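Local coordinates for protein cohesin (Archaeoglobus fulgidus, PDB 2XDH) that is the cohesin module of a longer non-cellulosomal archaeal protein and, like other cohesins, probably binds dockerin modules, at residues G31-V45 / V63-S75. Residues are numbered along the deposited sequence; the frame is centred on the assembly and turned at random. Where two conformers were deposited one is given.
Sequences GSINLILSYPNVLEV and VEGNQIKVGIADS
The Tyr39 ring lies between Asn66 and Val45. Asn66 CA sits over one face, a CH-pi contact 4.0 Å from the ring centroid. Val45 CG2 covers the opposite face, offset toward the rim. Gly65 O, Gln67 N and Ile68 CG1 approach the ring obliquely. The phenol closes one end of an antiparallel strand pair in the cohesin beta-sandwich, strand 31-38 against strand 67-74. Tyr39 CG stands between its backbone N and carbonyl carbon (chi1 59°), which turns the ring back across the type II' turn from Glu64 to Gln67. There Tyr39 OH lies 2.7 Å from Gly65 O, a weak bond at most, since another acceptor is in reach of the same proton, and Val63 CG1 packs beside the hydroxyl. Replacing Tyr39 by alanine is likely to open a gap between Asn66 CA and Val45 CG2 and to take away the hydroxyl beside Gly65 O.

Seven backbone hydrogen bonds join the two strands, from Asp74 N to Gly31 O through to Ile68 N to Leu37 O. Tyr39 N to Asn66 O adds an eighth just beyond them. Ile33, Leu35, Leu37, Ile68, Val70 and Ile72 share the buried face. Leu37 and Ile68 run side by side there, and Ile68 CD1 also reaches Val45 CG2 at 3.7 Å. Phe85 and Phe89 of strand 82-91 pack on Val70 and Val45 respectively. On the other face, Ile36 CG2 meets Gln67 CB at 3.5 Å, while Lys69 lies alongside Ile36. One water links Asn34 ND2 to Ile72 O, weakly at the carbonyl.

At the turn end the amide planes of Asn41 and Asn66 are turned 60° from each other. Asn66 ND2 donates to Asn41 OD1 over 2.7 Å, nearly straight at 171°; the acceptor lies in the Asn66 amide plane, but the donor sits above the Asn41 carbonyl plane.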
ATOM      1  N   GLY A  31      -2.359  13.365  -0.292  1.00 28.16           N
ATOM      2  CA  GLY A  31      -3.010  14.259  -1.229  1.00 29.84           C
ATOM      3  C   GLY A  31      -3.099  15.701  -0.774  1.00 33.37           C
ATOM      4  O   GLY A  31      -3.154  16.620  -1.591  1.00 30.78           O
ATOM      5  N   SER A  32      -3.134  15.929   0.532  1.00 28.44           N
ATOM      6  CA  SER A  32      -3.118  17.309   0.979  1.00 25.85           C
ATOM      7  C   SER A  32      -2.430  17.438   2.320  1.00 30.63           C
ATOM      8  O   SER A  32      -2.525  16.555   3.173  1.00 28.32           O
ATOM      9  CB  SER A  32      -4.524  17.892   1.042  1.00 32.82           C
ATOM     10  OG  SER A  32      -5.257  17.293   2.075  1.00 47.04           O
ATOM     11  N   ILE A  33      -1.741  18.552   2.497  1.00 26.75           N
ATOM     12  CA  ILE A  33      -1.015  18.807   3.732  1.00 24.56           C
ATOM     13  C   ILE A  33      -1.227  20.263   4.078  1.00 34.53           C
ATOM     14  O   ILE A  33      -1.033  21.132   3.224  1.00 30.82           O
ATOM     15  CB  ILE A  33       0.500  18.619   3.518  1.00 29.84           C
ATOM     16  CG1 ILE A  33       0.824  17.192   3.085  1.00 29.38           C
ATOM     17  CG2 ILE A  33       1.274  19.007   4.779  1.00 33.52           C
ATOM     18  CD1 ILE A  33       2.291  16.984   2.770  1.00 34.00           C
ATOM     19  N   ASN A  34      -1.653  20.534   5.309  1.00 29.40           N
ATOM     20  CA  ASN A  34      -1.569  21.888   5.830  1.00 31.41           C
ATOM     21  C   ASN A  34      -0.766  21.827   7.096  1.00 30.85           C
ATOM     22  O   ASN A  34      -0.971  20.934   7.915  1.00 32.03           O
ATOM     23  CB  ASN A  34      -2.940  22.482   6.124  1.00 29.69           C
ATOM     24  CG  ASN A  34      -3.630  22.949   4.871  1.00 54.46           C
ATOM     25  OD1 ASN A  34      -3.709  24.147   4.600  1.00 65.76           O
ATOM     26  ND2 ASN A  34      -4.095  22.002   4.070  1.00 45.37           N
ATOM     27  N   LEU A  35       0.155  22.764   7.254  1.00 30.62           N
ATOM     28  CA  LEU A  35       0.949  22.800   8.471  1.00 29.53           C
ATOM     29  C   LEU A  35       1.411  24.213   8.766  1.00 30.40           C
ATOM     30  O   LEU A  35       1.255  25.113   7.931  1.00 36.52           O
ATOM     31  CB  LEU A  35       2.144  21.850   8.371  1.00 28.66           C
ATOM     32  CG  LEU A  35       3.158  22.069   7.239  1.00 29.37           C
ATOM     33  CD1 LEU A  35       4.112  23.224   7.560  1.00 33.91           C
ATOM     34  CD2 LEU A  35       3.948  20.791   7.017  1.00 35.35           C
ATOM     35  N   ILE A  36       1.944  24.393   9.975  1.00 29.22           N
ATOM     36  CA  ILE A  36       2.522  25.644  10.406  1.00 35.13           C
ATOM     37  C   ILE A  36       3.950  25.356  10.839  1.00 33.15           C
ATOM     38  O   ILE A  36       4.192  24.433  11.626  1.00 34.93           O
ATOM     39  CB  ILE A  36       1.755  26.215  11.600  1.00 42.35           C
ATOM     40  CG1 ILE A  36       0.318  26.559  11.190  1.00 38.37           C
ATOM     41  CG2 ILE A  36       2.448  27.450  12.128  1.00 42.54           C
ATOM     42  CD1 ILE A  36      -0.526  27.039  12.346  1.00 34.39           C
ATOM     43  N   LEU A  37       4.898  26.119  10.297  1.00 31.55           N
ATOM     44  CA  LEU A  37       6.284  26.078  10.771  1.00 35.10           C
ATOM     45  C   LEU A  37       6.563  27.341  11.548  1.00 33.22           C
ATOM     46  O   LEU A  37       6.488  28.438  10.997  1.00 35.92           O
ATOM     47  CB  LEU A  37       7.254  26.013   9.591  1.00 36.53           C
ATOM     48  CG  LEU A  37       8.737  26.052   9.978  1.00 39.03           C
ATOM     49  CD1 LEU A  37       9.145  24.752  10.649  1.00 33.39           C
ATOM     50  CD2 LEU A  37       9.605  26.296   8.748  1.00 42.68           C
ATOM     51  N   SER A  38       6.861  27.207  12.835  0.60 32.07           N
ATOM     52  CA  SER A  38       7.207  28.379  13.627  0.60 39.30           C
ATOM     53  C   SER A  38       8.718  28.529  13.625  0.60 41.89           C
ATOM     54  O   SER A  38       9.440  27.537  13.625  0.60 39.81           O
ATOM     55  CB  SER A  38       6.683  28.251  15.061  0.60 43.71           C
ATOM     56  OG  SER A  38       5.267  28.265  15.083  0.60 44.23           O
ATOM     57  N   TYR A  39       9.193  29.770  13.618  1.00 44.32           N
ATOM     58  CA  TYR A  39      10.626  30.025  13.594  1.00 45.45           C
ATOM     59  C   TYR A  39      11.031  31.107  14.595  1.00 45.63           C
ATOM     60  O   TYR A  39      10.215  31.944  14.966  1.00 48.05           O
ATOM     61  CB  TYR A  39      11.050  30.413  12.179  1.00 38.62           C
ATOM     62  CG  TYR A  39      10.340  31.630  11.651  1.00 38.07           C
ATOM     63  CD1 TYR A  39      10.907  32.892  11.765  1.00 48.60           C
ATOM     64  CD2 TYR A  39       9.100  31.524  11.033  1.00 45.77           C
ATOM     65  CE1 TYR A  39      10.258  34.017  11.278  1.00 51.37           C
ATOM     66  CE2 TYR A  39       8.441  32.644  10.543  1.00 42.10           C
ATOM     67  CZ  TYR A  39       9.030  33.888  10.672  1.00 50.82           C
ATOM     68  OH  TYR A  39       8.394  35.009  10.187  1.00 61.52           O
ATOM     69  N   PRO A  40      12.297  31.087  15.040  1.00 43.45           N
ATOM     70  CA  PRO A  40      12.784  32.031  16.061  1.00 45.01           C
ATOM     71  C   PRO A  40      12.935  33.473  15.575  1.00 50.69           C
ATOM     72  O   PRO A  40      13.041  33.718  14.371  1.00 45.35           O
ATOM     73  CB  PRO A  40      14.154  31.462  16.440  1.00 48.52           C
ATOM     74  CG  PRO A  40      14.579  30.650  15.248  1.00 44.98           C
ATOM     75  CD  PRO A  40      13.314  30.091  14.665  1.00 44.92           C
ATOM     76  N   ASN A  41      12.962  34.409  16.527  1.00 52.09           N
ATOM     77  CA  ASN A  41      13.132  35.836  16.244  1.00 65.54           C
ATOM     78  C   ASN A  41      14.435  36.173  15.539  1.00 63.96           C
ATOM     79  O   ASN A  41      14.537  37.195  14.865  1.00 69.66           O
ATOM     80  CB  ASN A  41      13.067  36.653  17.538  1.00 76.34           C
ATOM     81  CG  ASN A  41      11.657  36.834  18.039  1.00 86.59           C
ATOM     82  OD1 ASN A  41      10.710  36.881  17.254  1.00 90.47           O
ATOM     83  ND2 ASN A  41      11.505  36.937  19.354  1.00 88.88           N
ATOM     84  N   VAL A  42      15.444  35.323  15.710  0.88 55.14           N
ATOM     85  CA  VAL A  42      16.737  35.554  15.082  0.88 51.39           C
ATOM     86  C   VAL A  42      16.705  35.281  13.587  0.88 54.05           C
ATOM     87  O   VAL A  42      17.662  35.589  12.876  0.88 58.52           O
ATOM     88  CB  VAL A  42      17.858  34.718  15.733  0.88 53.95           C
ATOM     89  CG1 VAL A  42      18.124  35.205  17.148  0.88 54.28           C
ATOM     90  CG2 VAL A  42      17.503  33.241  15.723  0.88 49.32           C
ATOM     91  N   LEU A  43      15.605  34.696  13.111  1.00 44.01           N
ATOM     92  CA  LEU A  43      15.451  34.425  11.689  1.00 45.40           C
ATOM     93  C   LEU A  43      14.391  35.310  11.036  1.00 53.04           C
ATOM     94  O   LEU A  43      13.411  35.715  11.663  1.00 57.42           O
ATOM     95  CB  LEU A  43      15.131  32.950  11.447  1.00 44.85           C
ATOM     96  CG  LEU A  43      16.210  31.938  11.844  1.00 47.45           C
ATOM     97  CD1 LEU A  43      15.795  30.533  11.410  1.00 43.99           C
ATOM     98  CD2 LEU A  43      17.546  32.295  11.230  1.00 50.83           C
ATOM     99  N   GLU A  44      14.600  35.601   9.762  1.00 50.05           N
ATOM    100  CA  GLU A  44      13.649  36.376   8.994  1.00 49.84           C
ATOM    101  C   GLU A  44      13.429  35.694   7.662  1.00 45.41           C
ATOM    102  O   GLU A  44      14.387  35.343   6.977  1.00 51.85           O
ATOM    103  CB  GLU A  44      14.187  37.788   8.767  1.00 46.77           C
ATOM    104  CG  GLU A  44      13.589  38.467   7.570  1.00 64.31           C
ATOM    105  CD  GLU A  44      14.012  39.906   7.483  1.00 79.98           C
ATOM    106  OE1 GLU A  44      14.464  40.437   8.523  1.00 80.49           O
ATOM    107  OE2 GLU A  44      13.901  40.495   6.386  1.00 86.40           O
ATOM    108  N   VAL A  45      12.167  35.506   7.296  1.00 50.39           N
ATOM    109  CA  VAL A  45      11.830  34.761   6.089  1.00 49.14           C
ATOM    110  C   VAL A  45      12.025  35.617   4.839  1.00 47.55           C
ATOM    111  O   VAL A  45      11.470  36.713   4.739  1.00 52.20           O
ATOM    112  CB  VAL A  45      10.381  34.234   6.141  1.00 48.49           C
ATOM    113  CG1 VAL A  45       9.969  33.640   4.792  1.00 48.92           C
ATOM    114  CG2 VAL A  45      10.230  33.203   7.256  1.00 36.81           C
ATOM    115  N   VAL A  63       3.091  33.981   5.407  1.00 42.37           N
ATOM    116  CA  VAL A  63       3.962  34.274   6.542  1.00 46.11           C
ATOM    117  C   VAL A  63       3.294  35.307   7.427  1.00 53.53           C
ATOM    118  O   VAL A  63       3.039  36.424   6.989  1.00 51.72           O
ATOM    119  CB  VAL A  63       5.324  34.818   6.088  1.00 47.65           C
ATOM    120  CG1 VAL A  63       6.191  35.170   7.301  1.00 46.62           C
ATOM    121  CG2 VAL A  63       6.030  33.817   5.185  1.00 47.93           C
ATOM    122  N   GLU A  64       2.999  34.932   8.666  1.00 54.60           N
ATOM    123  CA  GLU A  64       2.374  35.854   9.603  1.00 59.31           C
ATOM    124  C   GLU A  64       3.003  35.735  10.978  1.00 50.38           C
ATOM    125  O   GLU A  64       2.926  34.694  11.627  1.00 56.16           O
ATOM    126  CB  GLU A  64       0.857  35.641   9.669  1.00 76.03           C
ATOM    127  CG  GLU A  64       0.414  34.216   9.967  1.00 86.06           C
ATOM    128  CD  GLU A  64      -1.081  34.019   9.757  1.00 94.86           C
ATOM    129  OE1 GLU A  64      -1.688  34.807   8.996  1.00 96.44           O
ATOM    130  OE2 GLU A  64      -1.649  33.080  10.355  1.00 95.59           O
ATOM    131  N   GLY A  65       3.631  36.817  11.418  1.00 54.00           N
ATOM    132  CA  GLY A  65       4.370  36.805  12.660  1.00 60.82           C
ATOM    133  C   GLY A  65       5.519  35.825  12.542  1.00 61.78           C
ATOM    134  O   GLY A  65       6.236  35.803  11.536  1.00 63.53           O
ATOM    135  N   ASN A  66       5.689  35.006  13.567  1.00 47.92           N
ATOM    136  CA  ASN A  66       6.754  34.015  13.569  1.00 48.66           C
ATOM    137  C   ASN A  66       6.286  32.644  13.106  1.00 43.05           C
ATOM    138  O   ASN A  66       6.790  31.624  13.562  1.00 46.70           O
ATOM    139  CB  ASN A  66       7.378  33.915  14.960  1.00 50.93           C
ATOM    140  CG  ASN A  66       8.406  35.004  15.211  1.00 76.83           C
ATOM    141  OD1 ASN A  66       8.680  35.831  14.336  1.00 77.53           O
ATOM    142  ND2 ASN A  66       8.980  35.015  16.411  1.00 88.32           N
ATOM    143  N   GLN A  67       5.323  32.608  12.195  1.00 49.67           N
ATOM    144  CA  GLN A  67       4.934  31.319  11.636  1.00 45.57           C
ATOM    145  C   GLN A  67       4.616  31.357  10.151  1.00 46.58           C
ATOM    146  O   GLN A  67       4.099  32.341   9.634  1.00 53.47           O
ATOM    147  CB  GLN A  67       3.814  30.659  12.445  1.00 49.27           C
ATOM    148  CG  GLN A  67       2.516  31.407  12.542  1.00 55.84           C
ATOM    149  CD  GLN A  67       1.598  30.791  13.589  1.00 65.35           C
ATOM    150  OE1 GLN A  67       2.059  30.320  14.629  1.00 63.30           O
ATOM    151  NE2 GLN A  67       0.295  30.779  13.313  1.00 68.20           N
ATOM    152  N   ILE A  68       4.968  30.275   9.471  1.00 37.38           N
ATOM    153  CA  ILE A  68       4.702  30.131   8.056  1.00 38.38           C
ATOM    154  C   ILE A  68       3.623  29.072   7.898  1.00 42.59           C
ATOM    155  O   ILE A  68       3.827  27.919   8.263  1.00 38.52           O
ATOM    156  CB  ILE A  68       5.963  29.669   7.313  1.00 42.14           C
ATOM    157  CG1 ILE A  68       7.134  30.600   7.655  1.00 39.82           C
ATOM    158  CG2 ILE A  68       5.695  29.612   5.806  1.00 44.03           C
ATOM    159  CD1 ILE A  68       8.509  29.986   7.407  1.00 44.22           C
ATOM    160  N   LYS A  69       2.461  29.473   7.399  1.00 37.70           N
ATOM    161  CA  LYS A  69       1.398  28.522   7.111  1.00 37.05           C
ATOM    162  C   LYS A  69       1.571  28.046   5.686  1.00 37.20           C
ATOM    163  O   LYS A  69       1.676  28.848   4.756  1.00 34.54           O
ATOM    164  CB  LYS A  69       0.019  29.174   7.295  1.00 39.29           C
ATOM    165  CG  LYS A  69      -0.260  29.599   8.735  1.00 55.17           C
ATOM    166  CD  LYS A  69      -1.698  30.043   8.952  1.00 65.86           C
ATOM    167  CE  LYS A  69      -1.991  30.202  10.441  1.00 82.29           C
ATOM    168  NZ  LYS A  69      -3.360  30.732  10.716  1.00 88.00           N
ATOM    169  N   VAL A  70       1.599  26.734   5.511  1.00 30.35           N
ATOM    170  CA  VAL A  70       1.858  26.152   4.216  1.00 29.40           C
ATOM    171  C   VAL A  70       0.734  25.210   3.866  1.00 34.47           C
ATOM    172  O   VAL A  70       0.296  24.420   4.702  1.00 33.97           O
ATOM    173  CB  VAL A  70       3.185  25.354   4.209  1.00 33.95           C
ATOM    174  CG1 VAL A  70       3.341  24.595   2.891  1.00 34.12           C
ATOM    175  CG2 VAL A  70       4.363  26.291   4.459  1.00 37.78           C
ATOM    176  N   GLY A  71       0.266  25.299   2.626  1.00 32.12           N
ATOM    177  CA  GLY A  71      -0.774  24.416   2.152  1.00 27.52           C
ATOM    178  C   GLY A  71      -0.283  23.749   0.883  1.00 34.35           C
ATOM    179  O   GLY A  71       0.222  24.414  -0.029  1.00 35.44           O
ATOM    180  N   ILE A  72      -0.428  22.429   0.823  1.00 31.86           N
ATOM    181  CA  ILE A  72      -0.048  21.665  -0.367  1.00 28.65           C
ATOM    182  C   ILE A  72      -1.203  20.743  -0.762  1.00 33.63           C
ATOM    183  O   ILE A  72      -1.762  20.030   0.081  1.00 35.38           O
ATOM    184  CB  ILE A  72       1.196  20.791  -0.099  1.00 29.50           C
ATOM    185  CG1 ILE A  72       2.422  21.671   0.169  1.00 34.94           C
ATOM    186  CG2 ILE A  72       1.473  19.887  -1.293  1.00 35.13           C
ATOM    187  CD1 ILE A  72       3.548  20.972   0.898  1.00 31.96           C
ATOM    188  N   ALA A  73      -1.557  20.753  -2.036  1.00 30.32           N
ATOM    189  CA  ALA A  73      -2.518  19.789  -2.558  1.00 32.22           C
ATOM    190  C   ALA A  73      -1.976  19.164  -3.845  1.00 32.19           C
ATOM    191  O   ALA A  73      -1.410  19.848  -4.693  1.00 34.47           O
ATOM    192  CB  ALA A  73      -3.867  20.440  -2.800  1.00 30.52           C
ATOM    193  N   ASP A  74      -2.156  17.856  -3.993  1.00 32.05           N
ATOM    194  CA  ASP A  74      -1.589  17.178  -5.132  1.00 34.97           C
ATOM    195  C   ASP A  74      -2.380  15.924  -5.474  1.00 33.68           C
ATOM    196  O   ASP A  74      -2.240  14.885  -4.825  1.00 32.79           O
ATOM    197  CB  ASP A  74      -0.131  16.844  -4.842  1.00 30.66           C
ATOM    198  CG  ASP A  74       0.614  16.393  -6.075  1.00 37.59           C
ATOM    199  OD1 ASP A  74      -0.024  15.804  -6.992  1.00 38.38           O
ATOM    200  OD2 ASP A  74       1.841  16.636  -6.122  1.00 35.17           O
ATOM    201  N   SER A  75      -3.198  16.025  -6.513  1.00 30.65           N
ATOM    202  CA  SER A  75      -4.075  14.931  -6.931  1.00 31.65           C
ATOM    203  C   SER A  75      -3.321  13.663  -7.331  1.00 36.10           C
ATOM    204  O   SER A  75      -3.902  12.584  -7.306  1.00 39.36           O
ATOM    205  CB  SER A  75      -4.983  15.391  -8.079  1.00 36.75           C
ATOM    206  OG  SER A  75      -4.253  15.500  -9.295  1.00 36.77           O
TER
HETATM  207  O   HOH W   1      -4.086  21.709   1.105  1.00 62.13           O
HETATM  208  O   HOH W   2      11.476  36.718  13.276  1.00 99.86           O